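Local coordinates for putative cell filamentation protein (Bartonella quintana, PDB 4N67) that probably acts as a Fic-family adenylyltransferase (AMPylator), an effector translocated by the VirB system, and binds ADP in its Fic domain, at residues V105-G110 with E194-N199; N129-S134 with Q172-K177; F74-V79 with P154-N159. The protein carries 2 engineered substitutions. All coordinates share one frame; numbering follows the deposited sequence.

Interaction 1 of 3, residues V105-G110 with E194-N199; sequences VPFAVG and EAMQHN. With ADP (adenosine-5'-diphosphate), chain B.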
loop_
_atom_site.group_PDB
_atom_site.type_symbol
_atom_site.label_atom_id
_atom_site.label_comp_id
_atom_site.label_asym_id
_atom_site.label_seq_id
_atom_site.Cartn_x
_atom_site.Cartn_y
_atom_site.Cartn_z
ATOM N N VAL A 105 -17.321 -7.521 2.081
ATOM C CA VAL A 105 -16.550 -7.589 0.835
ATOM C C VAL A 105 -15.077 -7.835 1.172
ATOM O O VAL A 105 -14.465 -7.069 1.898
ATOM C CB VAL A 105 -16.717 -6.318 -0.011
ATOM C CG1 VAL A 105 -15.934 -6.439 -1.298
ATOM C CG2 VAL A 105 -18.187 -6.091 -0.335
ATOM N N PRO A 106 -14.523 -8.958 0.683
ATOM C CA PRO A 106 -13.144 -9.277 0.968
ATOM C C PRO A 106 -12.166 -8.600 -0.002
ATOM O O PRO A 106 -12.564 -8.051 -1.038
ATOM C CB PRO A 106 -13.105 -10.792 0.765
ATOM C CG PRO A 106 -14.062 -11.020 -0.350
ATOM C CD PRO A 106 -15.177 -10.036 -0.096
ATOM N N PHE A 107 -10.897 -8.665 0.360
ATOM C CA PHE A 107 -9.808 -8.301 -0.554
ATOM C C PHE A 107 -9.624 -9.401 -1.597
ATOM O O PHE A 107 -10.246 -10.468 -1.530
ATOM C CB PHE A 107 -8.512 -8.103 0.249
ATOM C CG PHE A 107 -8.583 -6.974 1.256
ATOM C CD1 PHE A 107 -8.763 -5.668 0.837
ATOM C CD2 PHE A 107 -8.449 -7.219 2.610
ATOM C CE1 PHE A 107 -8.825 -4.626 1.743
ATOM C CE2 PHE A 107 -8.494 -6.174 3.516
ATOM C CZ PHE A 107 -8.679 -4.882 3.087
ATOM N N ALA A 108 -8.737 -9.145 -2.550
ATOM C CA ALA A 108 -8.352 -10.139 -3.560
ATOM C C ALA A 108 -7.936 -11.433 -2.884
ATOM O O ALA A 108 -7.254 -11.431 -1.857
ATOM C CB ALA A 108 -7.205 -9.584 -4.411
ATOM N N VAL A 109 -8.384 -12.548 -3.469
ATOM C CA VAL A 109 -8.067 -13.866 -2.963
ATOM C C VAL A 109 -7.057 -14.578 -3.850
ATOM O O VAL A 109 -7.266 -14.656 -5.054
ATOM C CB VAL A 109 -9.344 -14.709 -2.900
ATOM C CG1 VAL A 109 -9.056 -16.072 -2.347
ATOM C CG2 VAL A 109 -10.391 -13.995 -2.072
ATOM N N GLY A 110 -5.989 -15.060 -3.225
ATOM C CA GLY A 110 -4.964 -15.909 -3.874
ATOM C C GLY A 110 -4.399 -15.270 -5.117
ATOM O O GLY A 110 -3.867 -14.182 -5.049
ATOM N N GLU A 194 -15.960 3.268 1.647
ATOM C CA GLU A 194 -16.961 3.656 0.674
ATOM C C GLU A 194 -16.703 3.038 -0.687
ATOM O O GLU A 194 -17.626 2.531 -1.334
ATOM C CB GLU A 194 -17.035 5.183 0.555
ATOM C CG GLU A 194 -17.841 5.861 1.662
ATOM C CD GLU A 194 -19.268 5.357 1.707
ATOM O OE1 GLU A 194 -19.948 5.363 0.658
ATOM O OE2 GLU A 194 -19.675 4.899 2.787
ATOM N N ALA A 195 -15.440 3.075 -1.142
ATOM C CA ALA A 195 -15.137 2.551 -2.460
ATOM C C ALA A 195 -15.313 1.036 -2.529
ATOM O O ALA A 195 -15.952 0.526 -3.433
ATOM C CB ALA A 195 -13.723 2.949 -2.897
ATOM N N MET A 196 -14.764 0.322 -1.568
ATOM C CA MET A 196 -14.724 -1.136 -1.681
ATOM C C MET A 196 -15.969 -1.859 -1.145
ATOM O O MET A 196 -16.382 -2.889 -1.693
ATOM C CB MET A 196 -13.507 -1.693 -0.980
ATOM C CG MET A 196 -13.210 -3.116 -1.423
ATOM S SD MET A 196 -11.671 -3.793 -0.822
ATOM C CE MET A 196 -12.247 -5.030 0.340
ATOM N N GLN A 197 -16.535 -1.329 -0.075
ATOM C CA GLN A 197 -17.684 -1.967 0.592
ATOM C C GLN A 197 -18.994 -1.470 0.012
ATOM O O GLN A 197 -19.981 -2.225 -0.036
ATOM C CB GLN A 197 -17.636 -1.683 2.091
ATOM C CG GLN A 197 -16.419 -2.211 2.800
ATOM C CD GLN A 197 -16.261 -3.720 2.653
ATOM O OE1 GLN A 197 -17.240 -4.461 2.610
ATOM N NE2 GLN A 197 -15.013 -4.178 2.597
ATOM N N HIS A 198 -19.018 -0.211 -0.441
ATOM C CA HIS A 198 -20.281 0.439 -0.850
ATOM C C HIS A 198 -20.327 0.932 -2.287
ATOM O O HIS A 198 -21.306 1.579 -2.691
ATOM C CB HIS A 198 -20.612 1.578 0.113
ATOM C CG HIS A 198 -20.621 1.157 1.543
ATOM N ND1 HIS A 198 -21.232 -0.001 1.975
ATOM C CD2 HIS A 198 -20.095 1.734 2.647
ATOM C CE1 HIS A 198 -21.085 -0.117 3.284
ATOM N NE2 HIS A 198 -20.401 0.926 3.717
ATOM N N ASN A 199 -19.303 0.590 -3.069
ATOM C CA ASN A 199 -19.269 0.893 -4.500
ATOM C C ASN A 199 -19.468 2.385 -4.730
ATOM O O ASN A 199 -20.221 2.796 -5.618
ATOM C CB ASN A 199 -20.347 0.089 -5.235
ATOM C CG ASN A 199 -20.158 0.100 -6.741
ATOM O OD1 ASN A 199 -19.031 0.028 -7.239
ATOM N ND2 ASN A 199 -21.262 0.195 -7.477
HETATM P PB ADP B . -2.766 -3.304 6.931
HETATM O O1B ADP B . -3.583 -4.450 7.551
HETATM O O2B ADP B . -2.400 -3.636 5.526
HETATM O O3B ADP B . -1.552 -2.880 7.761
HETATM P PA ADP B . -4.026 -0.667 6.605
HETATM O O1A ADP B . -4.541 0.199 7.765
HETATM O O2A ADP B . -2.661 -0.316 6.060
HETATM O O3A ADP B . -3.957 -2.235 7.086
HETATM O "O5'" ADP B . -5.153 -0.670 5.487
HETATM C "C5'" ADP B . -4.871 -1.037 4.131
HETATM C "C4'" ADP B . -5.818 -0.255 3.227
HETATM O "O4'" ADP B . -7.153 -0.784 3.359
HETATM C "C3'" ADP B . -5.871 1.234 3.558
HETATM O "O3'" ADP B . -5.818 2.022 2.352
HETATM C "C2'" ADP B . -7.211 1.388 4.253
HETATM O "O2'" ADP B . -7.799 2.690 4.132
HETATM C "C1'" ADP B . -8.034 0.338 3.566
HETATM N N9 ADP B . -9.215 -0.127 4.322
HETATM C C8 ADP B . -9.456 -0.065 5.646
HETATM N N7 ADP B . -10.657 -0.645 5.885
HETATM C C5 ADP B . -11.180 -1.078 4.731
HETATM C C6 ADP B . -12.403 -1.757 4.284
HETATM N N6 ADP B . -13.325 -2.104 5.233
HETATM N N1 ADP B . -12.576 -2.043 2.983
HETATM C C2 ADP B . -11.622 -1.692 2.076
HETATM N N3 ADP B . -10.483 -1.055 2.430
HETATM C C4 ADP B . -10.209 -0.737 3.694
#
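V105, in the irregular run 105-110, and Q197, from the segment on helix 185-198, bring their CA atoms to 5.7 Å, with no regular strand or helix on the loop side. The bridge is a side-chain amide reading a backbone. Q197 bends at chi2 (-58°), which turns its amide onto V105: V105 N donates to Q197 OE1 on an in-plane lone pair at 3.1 Å, and Q197 NE2 returns a nearly straight bond to V105 O at 3.0 Å. The same NE2 spends its second N-H on N1 of the ADP adenine at 3.3 Å, so the loop fixes the rotation of the group that bonds the base. M196 packs beside it. Its bent end sets CE against V105 O and, at 3.3 Å, P106 O, while SD lies 3.6 Å from ADP C2. The M196 sulfur also makes an oblique Met-aromatic contact with F107, 4.8 Å from the ring centroid, and ADP N3 lies at the edge of that ring. F107 stacks in turn on H153, and M196 rests on H151 of helix 135-152. The contact thus lies between helix 185-198 and helix 135-152, and through A108 the loop goes on to helix 112-126.

Interaction 2 of 3, residues N129-S134 with Q172-K177; sequences NLQGLS and QAAGYK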
loop_
_atom_site.group_PDB
_atom_site.type_symbol
_atom_site.label_atom_id
_atom_site.label_comp_id
_atom_site.label_asym_id
_atom_site.label_seq_id
_atom_site.Cartn_x
_atom_site.Cartn_y
_atom_site.Cartn_z
ATOM N N ASN A 129 1.685 6.519 -17.025
ATOM C CA ASN A 129 1.858 6.780 -15.592
ATOM C C ASN A 129 1.146 8.026 -15.112
ATOM O O ASN A 129 1.633 8.722 -14.209
ATOM C CB ASN A 129 3.336 6.847 -15.235
ATOM C CG ASN A 129 4.016 5.525 -15.431
ATOM O OD1 ASN A 129 3.387 4.456 -15.296
ATOM N ND2 ASN A 129 5.300 5.577 -15.777
ATOM N N LEU A 130 -0.020 8.285 -15.696
ATOM C CA LEU A 130 -0.838 9.449 -15.376
ATOM C C LEU A 130 -0.209 10.803 -15.671
ATOM O O LEU A 130 -0.671 11.803 -15.143
ATOM C CB LEU A 130 -1.310 9.392 -13.914
ATOM C CG LEU A 130 -1.931 8.080 -13.422
ATOM C CD1 LEU A 130 -2.548 8.276 -12.034
ATOM C CD2 LEU A 130 -2.965 7.563 -14.423
ATOM N N GLN A 131 0.795 10.848 -16.549
ATOM C CA GLN A 131 1.340 12.114 -17.019
ATOM C C GLN A 131 0.389 12.817 -17.991
ATOM O O GLN A 131 -0.481 12.194 -18.606
ATOM C CB GLN A 131 2.674 11.883 -17.722
ATOM C CG GLN A 131 3.763 11.335 -16.835
ATOM C CD GLN A 131 5.071 11.130 -17.575
ATOM O OE1 GLN A 131 5.644 10.049 -17.525
ATOM N NE2 GLN A 131 5.549 12.162 -18.260
ATOM N N GLY A 132 0.518 14.138 -18.103
ATOM C CA GLY A 132 -0.246 14.884 -19.066
ATOM C C GLY A 132 -1.706 15.084 -18.743
ATOM O O GLY A 132 -2.533 15.311 -19.623
ATOM N N LEU A 133 -2.058 14.988 -17.469
ATOM C CA LEU A 133 -3.430 15.193 -17.046
ATOM C C LEU A 133 -3.644 16.546 -16.399
ATOM O O LEU A 133 -2.728 17.137 -15.793
ATOM C CB LEU A 133 -3.865 14.100 -16.059
ATOM C CG LEU A 133 -3.765 12.661 -16.569
ATOM C CD1 LEU A 133 -4.169 11.672 -15.503
ATOM C CD2 LEU A 133 -4.662 12.494 -17.789
ATOM N N SER A 134 -4.885 16.998 -16.477
ATOM C CA SER A 134 -5.340 18.126 -15.710
ATOM C C SER A 134 -5.341 17.721 -14.244
ATOM O O SER A 134 -5.340 16.521 -13.895
ATOM C CB SER A 134 -6.746 18.562 -16.130
ATOM O OG SER A 134 -7.744 17.670 -15.643
ATOM N N GLN A 172 4.701 12.252 -8.019
ATOM C CA GLN A 172 5.925 12.996 -8.221
ATOM C C GLN A 172 6.405 12.886 -9.656
ATOM O O GLN A 172 6.774 13.892 -10.283
ATOM C CB GLN A 172 7.005 12.527 -7.260
ATOM C CG GLN A 172 8.327 13.284 -7.371
ATOM C CD GLN A 172 9.395 12.702 -6.462
ATOM O OE1 GLN A 172 9.139 11.785 -5.670
ATOM N NE2 GLN A 172 10.612 13.211 -6.587
ATOM N N ALA A 173 6.350 11.688 -10.203
ATOM C CA ALA A 173 6.793 11.514 -11.569
ATOM C C ALA A 173 5.825 12.153 -12.587
ATOM O O ALA A 173 6.235 12.433 -13.723
ATOM C CB ALA A 173 7.014 10.050 -11.864
ATOM N N ALA A 174 4.572 12.386 -12.193
ATOM C CA ALA A 174 3.534 12.981 -13.060
ATOM C C ALA A 174 3.441 14.477 -12.880
ATOM O O ALA A 174 2.593 15.096 -13.551
ATOM C CB ALA A 174 2.184 12.359 -12.781
ATOM N N GLY A 175 4.272 15.036 -11.994
ATOM C CA GLY A 175 4.273 16.483 -11.704
ATOM C C GLY A 175 3.337 16.942 -10.596
ATOM O O GLY A 175 3.068 18.129 -10.471
ATOM N N TYR A 176 2.871 16.032 -9.760
ATOM C CA TYR A 176 1.943 16.394 -8.670
ATOM C C TYR A 176 2.468 15.948 -7.313
ATOM O O TYR A 176 3.013 14.833 -7.174
ATOM C CB TYR A 176 0.593 15.742 -8.924
ATOM C CG TYR A 176 -0.180 16.362 -10.060
ATOM C CD1 TYR A 176 -0.886 17.530 -9.859
ATOM C CD2 TYR A 176 -0.187 15.807 -11.362
ATOM C CE1 TYR A 176 -1.590 18.141 -10.871
ATOM C CE2 TYR A 176 -0.893 16.421 -12.379
ATOM C CZ TYR A 176 -1.598 17.587 -12.137
ATOM O OH TYR A 176 -2.312 18.249 -13.142
ATOM N N LYS A 177 2.307 16.805 -6.304
ATOM C CA LYS A 177 2.649 16.469 -4.942
ATOM C C LYS A 177 1.389 15.930 -4.281
ATOM O O LYS A 177 0.401 16.624 -4.217
ATOM C CB LYS A 177 3.146 17.690 -4.150
ATOM C CG LYS A 177 3.451 17.308 -2.714
ATOM C CD LYS A 177 4.203 18.347 -1.918
ATOM C CE LYS A 177 4.448 17.830 -0.509
ATOM N NZ LYS A 177 5.119 16.510 -0.471
HETATM O O HOH W 1 -0.420 14.518 -15.038
HETATM O O HOH W 2 2.308 15.613 -16.123
#
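Y176 reaches across to L133 with the one direct hydrogen bond between the segments: Y176 OH donates to L133 O over 2.9 Å. The acceptor lies at the edge of the ring, near its plane, whereas the hydroxyl approaches the carbonyl from 34° outside the carbonyl plane. With chi1 at -72°, CG stands anti to the carbonyl carbon of Y176, and the ring points at the loop, where the hydroxyl also comes close to the backbone of S134.

Water supplies the remaining polar links, and they converge on A174 O, a carbonyl in the last turn of helix 164-174. Water 2 donates to A174 O at 2.6 Å and accepts from G132 N at 3.0 Å. Water 1 donates to L130 O at 2.7 Å, accepts from L133 N and adds a weak bond to A174 O. The two waters thus link the turning loop backbone to that last turn.

Van der Waals packing is modest. The A174 methyl lies against the carbonyl oxygens of L130 and N129, with CB 3.7 Å from L130 O, and Q131 lays its CG alongside A174 CA at 4.1 Å.

Helix ends shape both sides. G175, with positive phi (89°), closes a Schellman motif, its N bonded back to Q172 O, and the chain turns at once into the strand that carries Y176. On the other side, S134 is an N-cap whose OG bonds to E137 N at the start of helix 135-152.

That helix is the common floor: Y176 stacks on F138, which A174 and L130 also touch, and L130 leans on L124 of helix 112-126 as well. Strand 176-178 pairs with strand 212-214, so the contact ties the loop between two helices to a helix end and a two-stranded antiparallel sheet.

Interaction 3 of 3, residues F74-V79 with P154-N159; sequences FEWAGV and PFRKGN. With ADP (adenosine-5'-diphosphate), chain B.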
loop_
_atom_site.group_PDB
_atom_site.type_symbol
_atom_site.label_atom_id
_atom_site.label_comp_id
_atom_site.label_asym_id
_atom_site.label_seq_id
_atom_site.Cartn_x
_atom_site.Cartn_y
_atom_site.Cartn_z
ATOM N N PHE A 74 9.818 -7.176 9.515
ATOM C CA PHE A 74 9.309 -8.487 9.132
ATOM C C PHE A 74 10.233 -9.209 8.151
ATOM O O PHE A 74 10.683 -8.603 7.170
ATOM C CB PHE A 74 7.931 -8.357 8.472
ATOM C CG PHE A 74 6.870 -7.801 9.359
ATOM C CD1 PHE A 74 6.605 -8.392 10.588
ATOM C CD2 PHE A 74 6.131 -6.672 8.987
ATOM C CE1 PHE A 74 5.598 -7.900 11.406
ATOM C CE2 PHE A 74 5.128 -6.172 9.820
ATOM C CZ PHE A 74 4.866 -6.802 11.028
ATOM N N GLU A 75 10.457 -10.510 8.406
ATOM C CA GLU A 75 11.257 -11.361 7.493
ATOM C C GLU A 75 10.658 -11.420 6.090
ATOM O O GLU A 75 11.404 -11.507 5.093
ATOM C CB GLU A 75 11.418 -12.779 8.028
ATOM C CG GLU A 75 12.326 -12.883 9.255
ATOM C CD GLU A 75 12.447 -14.306 9.754
ATOM O OE1 GLU A 75 12.591 -15.219 8.916
ATOM O OE2 GLU A 75 12.425 -14.510 10.974
ATOM N N TRP A 76 9.329 -11.338 6.034
ATOM C CA TRP A 76 8.589 -11.430 4.768
ATOM C C TRP A 76 8.355 -10.089 4.110
ATOM O O TRP A 76 7.548 -10.000 3.166
ATOM C CB TRP A 76 7.234 -12.163 4.973
ATOM C CG TRP A 76 6.467 -11.677 6.157
ATOM C CD1 TRP A 76 6.517 -12.182 7.447
ATOM C CD2 TRP A 76 5.562 -10.569 6.210
ATOM N NE1 TRP A 76 5.709 -11.448 8.260
ATOM C CE2 TRP A 76 5.088 -10.476 7.527
ATOM C CE3 TRP A 76 5.042 -9.691 5.252
ATOM C CZ2 TRP A 76 4.171 -9.506 7.918
ATOM C CZ3 TRP A 76 4.146 -8.731 5.649
ATOM C CH2 TRP A 76 3.735 -8.644 6.986
ATOM N N ALA A 77 9.045 -9.026 4.520
ATOM C CA ALA A 77 8.865 -7.732 3.843
ATOM C C ALA A 77 9.117 -7.921 2.344
ATOM O O ALA A 77 10.083 -8.551 1.939
ATOM C CB ALA A 77 9.810 -6.674 4.390
ATOM N N GLY A 78 8.250 -7.302 1.547
ATOM C CA GLY A 78 8.334 -7.375 0.090
ATOM C C GLY A 78 7.677 -8.593 -0.520
ATOM O O GLY A 78 7.639 -8.692 -1.734
ATOM N N VAL A 79 7.192 -9.510 0.300
ATOM C CA VAL A 79 6.607 -10.770 -0.197
ATOM C C VAL A 79 5.087 -10.673 -0.077
ATOM O O VAL A 79 4.557 -10.329 0.992
ATOM C CB VAL A 79 7.139 -11.981 0.600
ATOM C CG1 VAL A 79 6.596 -13.287 0.015
ATOM C CG2 VAL A 79 8.649 -11.987 0.626
ATOM N N PRO A 154 -2.012 -6.558 -1.262
ATOM C CA PRO A 154 -1.132 -7.686 -1.561
ATOM C C PRO A 154 -0.344 -8.294 -0.433
ATOM O O PRO A 154 0.163 -9.392 -0.608
ATOM C CB PRO A 154 -0.170 -7.126 -2.623
ATOM C CG PRO A 154 -0.860 -5.918 -3.143
ATOM C CD PRO A 154 -1.611 -5.352 -2.001
ATOM N N PHE A 155 -0.221 -7.582 0.686
ATOM C CA PHE A 155 0.642 -7.998 1.790
ATOM C C PHE A 155 -0.143 -8.426 3.021
ATOM O O PHE A 155 -1.264 -7.999 3.245
ATOM C CB PHE A 155 1.644 -6.872 2.109
ATOM C CG PHE A 155 2.416 -6.388 0.900
ATOM C CD1 PHE A 155 3.512 -7.108 0.421
ATOM C CD2 PHE A 155 2.027 -5.265 0.207
ATOM C CE1 PHE A 155 4.179 -6.703 -0.710
ATOM C CE2 PHE A 155 2.706 -4.872 -0.935
ATOM C CZ PHE A 155 3.778 -5.602 -1.388
ATOM N N ARG A 156 0.495 -9.223 3.850
ATOM C CA ARG A 156 -0.160 -9.643 5.094
ATOM C C ARG A 156 -0.478 -8.442 6.007
ATOM O O ARG A 156 -1.506 -8.444 6.704
ATOM C CB ARG A 156 0.701 -10.680 5.798
ATOM C CG ARG A 156 0.237 -11.050 7.191
ATOM C CD ARG A 156 -1.138 -11.725 7.201
ATOM N NE ARG A 156 -1.538 -12.034 8.579
ATOM C CZ ARG A 156 -1.975 -11.144 9.473
ATOM N NH1 ARG A 156 -2.069 -9.863 9.183
ATOM N NH2 ARG A 156 -2.253 -11.553 10.717
ATOM N N LYS A 157 0.406 -7.450 6.005
ATOM C CA LYS A 157 0.238 -6.216 6.747
ATOM C C LYS A 157 1.101 -5.146 6.097
ATOM O O LYS A 157 2.043 -5.488 5.359
ATOM C CB LYS A 157 0.671 -6.404 8.210
ATOM C CG LYS A 157 0.243 -5.293 9.138
ATOM C CD LYS A 157 0.666 -5.589 10.566
ATOM C CE LYS A 157 0.431 -4.359 11.442
ATOM N NZ LYS A 157 1.661 -3.988 12.218
ATOM N N GLY A 158 0.771 -3.877 6.357
ATOM C CA GLY A 158 1.559 -2.763 5.830
ATOM C C GLY A 158 1.085 -2.298 4.472
ATOM O O GLY A 158 1.792 -1.563 3.783
ATOM N N ASN A 159 -0.122 -2.671 4.082
ATOM C CA ASN A 159 -0.622 -2.273 2.768
ATOM C C ASN A 159 -0.816 -0.751 2.629
ATOM O O ASN A 159 -0.419 -0.168 1.631
ATOM C CB ASN A 159 -1.900 -2.981 2.426
ATOM C CG ASN A 159 -1.689 -4.468 2.262
ATOM O OD1 ASN A 159 -1.205 -4.894 1.216
ATOM N ND2 ASN A 159 -1.939 -5.231 3.317
HETATM P PB ADP B . -2.766 -3.304 6.931
HETATM O O1B ADP B . -3.583 -4.450 7.551
HETATM O O2B ADP B . -2.400 -3.636 5.526
HETATM O O3B ADP B . -1.552 -2.880 7.761
HETATM P PA ADP B . -4.026 -0.667 6.605
HETATM O O1A ADP B . -4.541 0.199 7.765
HETATM O O2A ADP B . -2.661 -0.316 6.060
HETATM O O3A ADP B . -3.957 -2.235 7.086
HETATM O "O5'" ADP B . -5.153 -0.670 5.487
HETATM C "C5'" ADP B . -4.871 -1.037 4.131
HETATM C "C4'" ADP B . -5.818 -0.255 3.227
HETATM O "O4'" ADP B . -7.153 -0.784 3.359
HETATM C "C3'" ADP B . -5.871 1.234 3.558
HETATM O "O3'" ADP B . -5.818 2.022 2.352
HETATM C "C2'" ADP B . -7.211 1.388 4.253
HETATM O "O2'" ADP B . -7.799 2.690 4.132
HETATM C "C1'" ADP B . -8.034 0.338 3.566
HETATM N N9 ADP B . -9.215 -0.127 4.322
HETATM C C8 ADP B . -9.456 -0.065 5.646
HETATM N N7 ADP B . -10.657 -0.645 5.885
HETATM C C5 ADP B . -11.180 -1.078 4.731
HETATM C C6 ADP B . -12.403 -1.757 4.284
HETATM N N6 ADP B . -13.325 -2.104 5.233
HETATM N N1 ADP B . -12.576 -2.043 2.983
HETATM C C2 ADP B . -11.622 -1.692 2.076
HETATM N N3 ADP B . -10.483 -1.055 2.430
HETATM C C4 ADP B . -10.209 -0.737 3.694
HETATM O O HOH W 3 2.664 -10.751 2.840
#
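W76, F155 and K157 carry most of this contact, in which the rings of W76 and F74 and the backbone of G78-V79 meet the Fic signature loop at 154-159. W76 holds its CG between the backbone N and carbonyl carbon (chi1 47°), which sets one indole face against R156 CB; the guanidinium leads off to Y13 (cation-pi). R156 CB forms a CH-pi contact over the six-membered ring, 4.1 Å from its centroid, while F74 CB lies against the opposite face. The indole tip, CH2, meets K157 N at 3.7 Å. F155 presents its edge: CD1 comes to 3.4 Å from V79 O. That carbonyl accepts a hydrogen bond from water 3, which accepts one from R156 N. K157 sets CD 4.4 Å from F74 CZ and CG 3.3 Å from ADP O3B, in the loop that binds the beta phosphate. G158 N donates to O3B, and N159 gives its N and ND2 (2.8 Å) to O2B. The N159 amide is held by F155 N, bonded to OD1, and F155 O, bonded to ND2. H66 of helix 59-70 joins the loops, bonding to G78 N and K157 O and stacking on F155, while P154 touches that helix and helix 112-126.

Overall arrangement
Along the chain the segments run 74-79, 105-110, 129-134, 154-159, 172-177, 194-199, so interaction 3 crosses both others and interaction 2 is nested within the loop closed by interaction 1. Interactions 1 and 3 have centres 19 Å apart and both touch ADP, one at the adenine and the other at the beta phosphate. Interaction 2 lies 27 Å between centres from each, remote from the nucleotide and across the chain's centre from interaction 3. Helix 135-152 runs from interaction 2 to the phosphate loop, starting just after 129-134 and touching M196 through H151 near its end. The principle illustrated by interactions 1 and 3 is that sequence-distant pairs can build the adenine and phosphate ends of one site.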